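Beta-N-acetylhexosaminidase from Akkermansia muciniphila removes terminal non-reducing N-acetylhexosamine residues by hydrolysis from beta-linked substrates, including chitobiose and terminally unbranched N-glycans. Local coordinates of one contact, PDB 6JE8 (chain A, 1.80 Å), residues 125-130 and 185-190, beside the matching contact of the related beta-n-acetylhexosaminidase from Streptomyces plicatus, PDB 1HP4 (chain B, 2.20 Å), residues 192-197 and 248-253. Both blocks share one frame: the second was fitted to the first on N, CA, C and O of the twelve residues, RMSD 0.33 Å. Numbering follows each deposited sequence.

Structure 1 (6JE8); sequences HLHLTD and IPEIDM.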
loop_
_atom_site.group_PDB
_atom_site.type_symbol
_atom_site.label_atom_id
_atom_site.label_comp_id
_atom_site.label_asym_id
_atom_site.label_seq_id
_atom_site.Cartn_x
_atom_site.Cartn_y
_atom_site.Cartn_z
ATOM N N HIS A 125 0.209 -1.374 -3.576
ATOM C CA HIS A 125 1.598 -0.948 -3.644
ATOM C C HIS A 125 2.463 -2.167 -3.322
ATOM O O HIS A 125 2.184 -2.879 -2.363
ATOM C CB HIS A 125 1.763 0.226 -2.660
ATOM C CG HIS A 125 3.170 0.630 -2.327
ATOM N ND1 HIS A 125 3.431 1.487 -1.279
ATOM C CD2 HIS A 125 4.375 0.304 -2.854
ATOM C CE1 HIS A 125 4.737 1.670 -1.170
ATOM N NE2 HIS A 125 5.333 0.958 -2.107
ATOM N N LEU A 126 3.459 -2.451 -4.167
ATOM C CA LEU A 126 4.300 -3.644 -4.022
ATOM C C LEU A 126 5.710 -3.207 -3.669
ATOM O O LEU A 126 6.397 -2.597 -4.500
ATOM C CB LEU A 126 4.337 -4.466 -5.304
ATOM C CG LEU A 126 3.033 -4.883 -5.957
ATOM C CD1 LEU A 126 3.340 -5.613 -7.287
ATOM C CD2 LEU A 126 2.258 -5.766 -4.979
ATOM N N HIS A 127 6.152 -3.553 -2.462
ATOM C CA HIS A 127 7.520 -3.300 -2.016
ATOM C C HIS A 127 8.353 -4.460 -2.543
ATOM O O HIS A 127 8.474 -5.503 -1.909
ATOM C CB HIS A 127 7.571 -3.205 -0.492
ATOM C CG HIS A 127 8.864 -2.674 0.044
ATOM N ND1 HIS A 127 9.175 -1.329 0.043
ATOM C CD2 HIS A 127 9.914 -3.304 0.628
ATOM C CE1 HIS A 127 10.370 -1.155 0.587
ATOM N NE2 HIS A 127 10.841 -2.337 0.950
ATOM N N LEU A 128 8.935 -4.271 -3.725
ATOM C CA LEU A 128 9.506 -5.365 -4.503
ATOM C C LEU A 128 10.953 -5.698 -4.158
ATOM O O LEU A 128 11.407 -6.804 -4.474
ATOM C CB LEU A 128 9.440 -5.025 -5.995
ATOM C CG LEU A 128 8.030 -5.116 -6.577
ATOM C CD1 LEU A 128 7.976 -4.465 -7.959
ATOM C CD2 LEU A 128 7.624 -6.591 -6.649
ATOM N N THR A 129 11.706 -4.763 -3.590
ATOM C CA THR A 129 13.130 -4.959 -3.365
ATOM C C THR A 129 13.517 -4.409 -2.000
ATOM O O THR A 129 12.961 -3.410 -1.538
ATOM C CB THR A 129 13.978 -4.261 -4.446
ATOM O OG1 THR A 129 13.819 -2.840 -4.334
ATOM C CG2 THR A 129 13.554 -4.705 -5.850
ATOM N N ASP A 130 14.483 -5.057 -1.357
ATOM C CA ASP A 130 15.005 -4.568 -0.078
ATOM C C ASP A 130 16.243 -5.383 0.265
ATOM O O ASP A 130 16.772 -6.124 -0.570
ATOM C CB ASP A 130 13.967 -4.651 1.048
ATOM C CG ASP A 130 14.126 -3.517 2.068
ATOM O OD1 ASP A 130 15.175 -3.455 2.758
ATOM O OD2 ASP A 130 13.212 -2.660 2.154
ATOM N N ILE A 185 1.196 -0.173 -7.975
ATOM C CA ILE A 185 2.317 0.763 -7.840
ATOM C C ILE A 185 3.562 -0.004 -7.402
ATOM O O ILE A 185 3.612 -0.469 -6.257
ATOM C CB ILE A 185 2.015 1.853 -6.799
ATOM C CG1 ILE A 185 0.633 2.475 -7.034
ATOM C CG2 ILE A 185 3.136 2.908 -6.789
ATOM C CD1 ILE A 185 0.532 3.213 -8.317
ATOM N N PRO A 186 4.596 -0.115 -8.232
ATOM C CA PRO A 186 5.828 -0.779 -7.797
ATOM C C PRO A 186 6.731 0.164 -7.017
ATOM O O PRO A 186 6.763 1.368 -7.267
ATOM C CB PRO A 186 6.484 -1.180 -9.120
ATOM C CG PRO A 186 6.083 -0.075 -10.062
ATOM C CD PRO A 186 4.661 0.303 -9.648
ATOM N N GLU A 187 7.470 -0.401 -6.059
ATOM C CA GLU A 187 8.490 0.336 -5.315
ATOM C C GLU A 187 9.826 -0.363 -5.492
ATOM O O GLU A 187 9.945 -1.559 -5.211
ATOM C CB GLU A 187 8.160 0.431 -3.822
ATOM C CG GLU A 187 9.205 1.245 -3.017
ATOM C CD GLU A 187 8.914 1.281 -1.519
ATOM O OE1 GLU A 187 7.824 0.833 -1.102
ATOM O OE2 GLU A 187 9.784 1.752 -0.747
ATOM N N ILE A 188 10.821 0.386 -5.956
ATOM C CA ILE A 188 12.200 -0.075 -6.055
ATOM C C ILE A 188 13.024 0.911 -5.248
ATOM O O ILE A 188 13.248 2.042 -5.694
ATOM C CB ILE A 188 12.706 -0.126 -7.503
ATOM C CG1 ILE A 188 11.785 -0.955 -8.392
ATOM C CG2 ILE A 188 14.151 -0.682 -7.533
ATOM C CD1 ILE A 188 11.673 -2.405 -7.951
ATOM N N ASP A 189 13.480 0.498 -4.069
ATOM C CA ASP A 189 14.209 1.415 -3.207
ATOM C C ASP A 189 15.617 1.665 -3.720
ATOM O O ASP A 189 16.311 0.744 -4.153
ATOM C CB ASP A 189 14.268 0.863 -1.786
ATOM C CG ASP A 189 12.975 1.068 -1.058
ATOM O OD1 ASP A 189 12.106 1.732 -1.652
ATOM O OD2 ASP A 189 12.820 0.594 0.082
ATOM N N MET A 190 16.037 2.926 -3.653
ATOM C CA MET A 190 17.378 3.326 -4.069
ATOM C C MET A 190 17.701 4.650 -3.401
ATOM O O MET A 190 16.790 5.438 -3.118
ATOM C CB MET A 190 17.469 3.450 -5.599
ATOM C CG MET A 190 16.511 4.473 -6.198
ATOM S SD MET A 190 16.400 4.323 -7.981
ATOM C CE MET A 190 15.459 2.800 -8.139
HETATM O O HOH W 1 15.937 -1.881 -2.889
HETATM O O HOH W 2 11.217 -1.701 -2.667
#
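The His127 ring has water 2 over one face's centre, and its edge meets Glu187. His127 ND1 donates to Glu187 OE1 (2.8 Å), from above the carboxylate plane. At its own edge, His125 NE2 donates to Glu187 OE1 (2.7 Å). These donors come from opposite faces of the carboxylate, which probably fixes its rotation. Glu187 OE2 accepts from Trp307 NE1. His125 ND1 bonds to His396. His127 NE2 donates to OD2 of Asp130 (2.7 Å), a charge-relay residue. Asp189, CG anti to the carbonyl carbon (chi1 -78°), brings OD2 to 3.1 Å from His127 CE1. Thr129 OG1 lies 3.6 Å from Ile188 CA; its CG2 is 3.6 Å from Ile188 CD1. Water 1 links OG1 to Asp189 O. Ile185 CB packs 4.2 Å from His125 CA. The strands are adjacent and parallel in the family 20 TIM barrel, at the active site.

Structure 2 (1HP4); sequences HLHLSD and VPEIDM.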
loop_
_atom_site.group_PDB
_atom_site.type_symbol
_atom_site.label_atom_id
_atom_site.label_comp_id
_atom_site.label_asym_id
_atom_site.label_seq_id
_atom_site.Cartn_x
_atom_site.Cartn_y
_atom_site.Cartn_z
ATOM N N HIS B 192 0.448 -0.936 -3.495
ATOM C CA HIS B 192 1.866 -0.597 -3.500
ATOM C C HIS B 192 2.643 -1.873 -3.167
ATOM O O HIS B 192 2.458 -2.455 -2.101
ATOM C CB HIS B 192 2.108 0.499 -2.444
ATOM C CG HIS B 192 3.549 0.843 -2.215
ATOM N ND1 HIS B 192 3.962 1.596 -1.134
ATOM C CD2 HIS B 192 4.672 0.520 -2.898
ATOM C CE1 HIS B 192 5.277 1.715 -1.159
ATOM N NE2 HIS B 192 5.733 1.072 -2.220
ATOM N N LEU B 193 3.498 -2.314 -4.086
ATOM C CA LEU B 193 4.294 -3.520 -3.870
ATOM C C LEU B 193 5.759 -3.172 -3.639
ATOM O O LEU B 193 6.416 -2.612 -4.519
ATOM C CB LEU B 193 4.181 -4.467 -5.072
ATOM C CG LEU B 193 2.810 -5.073 -5.384
ATOM C CD1 LEU B 193 2.895 -5.927 -6.648
ATOM C CD2 LEU B 193 2.349 -5.919 -4.197
ATOM N N HIS B 194 6.261 -3.501 -2.452
ATOM C CA HIS B 194 7.656 -3.241 -2.090
ATOM C C HIS B 194 8.431 -4.445 -2.628
ATOM O O HIS B 194 8.632 -5.437 -1.918
ATOM C CB HIS B 194 7.782 -3.157 -0.569
ATOM C CG HIS B 194 9.085 -2.592 -0.092
ATOM N ND1 HIS B 194 9.382 -1.248 -0.153
ATOM C CD2 HIS B 194 10.161 -3.190 0.473
ATOM C CE1 HIS B 194 10.584 -1.041 0.358
ATOM N NE2 HIS B 194 11.078 -2.204 0.744
ATOM N N LEU B 195 8.858 -4.332 -3.886
ATOM C CA LEU B 195 9.554 -5.393 -4.619
ATOM C C LEU B 195 11.026 -5.660 -4.327
ATOM O O LEU B 195 11.567 -6.678 -4.769
ATOM C CB LEU B 195 9.395 -5.149 -6.125
ATOM C CG LEU B 195 7.958 -5.152 -6.654
ATOM C CD1 LEU B 195 7.949 -4.726 -8.122
ATOM C CD2 LEU B 195 7.354 -6.546 -6.480
ATOM N N SER B 196 11.690 -4.760 -3.615
ATOM C CA SER B 196 13.095 -4.988 -3.316
ATOM C C SER B 196 13.517 -4.332 -2.019
ATOM O O SER B 196 12.968 -3.307 -1.611
ATOM C CB SER B 196 13.978 -4.471 -4.455
ATOM O OG SER B 196 13.976 -3.058 -4.496
ATOM N N ASP B 197 14.503 -4.940 -1.374
ATOM C CA ASP B 197 15.028 -4.426 -0.122
ATOM C C ASP B 197 16.340 -5.148 0.155
ATOM O O ASP B 197 16.941 -5.723 -0.756
ATOM C CB ASP B 197 14.023 -4.654 1.014
ATOM C CG ASP B 197 14.146 -3.619 2.117
ATOM O OD1 ASP B 197 15.163 -3.629 2.842
ATOM O OD2 ASP B 197 13.230 -2.782 2.252
ATOM N N VAL B 248 1.294 -0.032 -7.847
ATOM C CA VAL B 248 2.374 0.940 -7.726
ATOM C C VAL B 248 3.588 0.143 -7.250
ATOM O O VAL B 248 3.704 -0.188 -6.067
ATOM C CB VAL B 248 2.023 2.031 -6.684
ATOM C CG1 VAL B 248 3.184 3.000 -6.525
ATOM C CG2 VAL B 248 0.767 2.782 -7.119
ATOM N N PRO B 249 4.494 -0.207 -8.175
ATOM C CA PRO B 249 5.692 -0.975 -7.818
ATOM C C PRO B 249 6.769 -0.088 -7.207
ATOM O O PRO B 249 6.890 1.089 -7.563
ATOM C CB PRO B 249 6.127 -1.560 -9.154
ATOM C CG PRO B 249 5.807 -0.429 -10.100
ATOM C CD PRO B 249 4.414 -0.012 -9.636
ATOM N N GLU B 250 7.549 -0.653 -6.290
ATOM C CA GLU B 250 8.624 0.098 -5.657
ATOM C C GLU B 250 9.949 -0.642 -5.707
ATOM O O GLU B 250 10.030 -1.824 -5.371
ATOM C CB GLU B 250 8.317 0.400 -4.181
ATOM C CG GLU B 250 9.384 1.305 -3.510
ATOM C CD GLU B 250 9.335 1.282 -1.986
ATOM O OE1 GLU B 250 8.285 0.909 -1.421
ATOM O OE2 GLU B 250 10.346 1.652 -1.351
ATOM N N ILE B 251 10.976 0.070 -6.159
ATOM C CA ILE B 251 12.337 -0.440 -6.184
ATOM C C ILE B 251 13.030 0.615 -5.327
ATOM O O ILE B 251 13.322 1.715 -5.794
ATOM C CB ILE B 251 12.953 -0.447 -7.596
ATOM C CG1 ILE B 251 12.259 -1.499 -8.467
ATOM C CG2 ILE B 251 14.446 -0.753 -7.503
ATOM C CD1 ILE B 251 12.400 -2.925 -7.952
ATOM N N ASP B 252 13.246 0.283 -4.061
ATOM C CA ASP B 252 13.860 1.198 -3.107
ATOM C C ASP B 252 15.307 1.542 -3.458
ATOM O O ASP B 252 16.115 0.653 -3.740
ATOM C CB ASP B 252 13.808 0.577 -1.707
ATOM C CG ASP B 252 13.697 1.617 -0.606
ATOM O OD1 ASP B 252 14.106 2.779 -0.824
ATOM O OD2 ASP B 252 13.210 1.257 0.488
ATOM N N MET B 253 15.626 2.834 -3.432
ATOM C CA MET B 253 16.980 3.308 -3.730
ATOM C C MET B 253 17.175 4.705 -3.139
ATOM O O MET B 253 16.206 5.446 -2.965
ATOM C CB MET B 253 17.204 3.345 -5.245
ATOM C CG MET B 253 16.181 4.172 -6.010
ATOM S SD MET B 253 16.446 4.160 -7.807
ATOM C CE MET B 253 15.681 2.574 -8.253
HETATM O O HOH W 3 11.020 -1.828 -2.701
HETATM O O HOH W 4 16.103 -2.057 -3.368
HETATM O O HOH W 5 12.326 -0.162 2.969
#
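Over the centre of one face of the His194 ring stands water 3; Glu250 lies at its edge. His194 ND1 donates to Glu250 OE1 (2.7 Å), from above the carboxylate plane. At its own edge, His192 NE2 donates to Glu250 OE1 (2.7 Å). These donors arrive from opposite faces of the carboxylate, probably restricting its rotation. Glu250 OE2 accepts from Trp350 NE1. His192 ND1 bonds to Glu444. His194 NE2 donates to Asp197 OD2 (2.7 Å). Asp252, its carboxylate turned to chi1 -149°, has OD2 3.5 Å from His194 CE1, while its OD1 accepts from Gly318 N. Water 5 is modelled between Asp197 OD2 and Asp252 OD2. Ser196 OG lies 3.5 Å from Ile251 CA, and its CB is 4.1 Å from Ile251 CD1. Water 4 links OG to Asp252 O. Val248 CB packs 4.1 Å from His192 CA.

How the two compare
The paired histidine bonds to the buried glutamate are kept. His125(A) NE2 and His127(A) ND1 donate to Glu187(A) OE1, as His192(B) NE2 and His194(B) ND1 do to Glu250(B) OE1. The backbone bonds between the strands also persist, among them Leu126(A) N to Ile185(A) O and Leu193(B) N to Val248(B) O. The main-chain link is thus present with either Ile185(A) or Val248(B). At Thr129(A) and Ser196(B) the hydroxyl oxygens are 0.3 Å apart, and waters 1 and 4 share one place beside them. CG2 of Thr129(A) has no counterpart in Ser196(B), so an apolar methyl is absent there. The touch with the isoleucine remains: Thr129(A) CB to Ile188(A) CD1 is 4.6 Å, Ser196(B) CB to Ile251(B) CD1 4.1 Å. In Val248(B) both branches fall on those of Ile185(A), CG2 on CG1 and CG1 on CG2, each 0.3 Å apart. Both side chains still pack on the histidine CA. The aspartate side chain is turned: chi1 is -78° in Asp189(A) and -149° in Asp252(B), and the CG atoms stand 1.0 Å apart after superposition. The contact with the histidine CE1 is kept, but no oxygen of Asp252(B) takes the place of OD1 of Asp189(A).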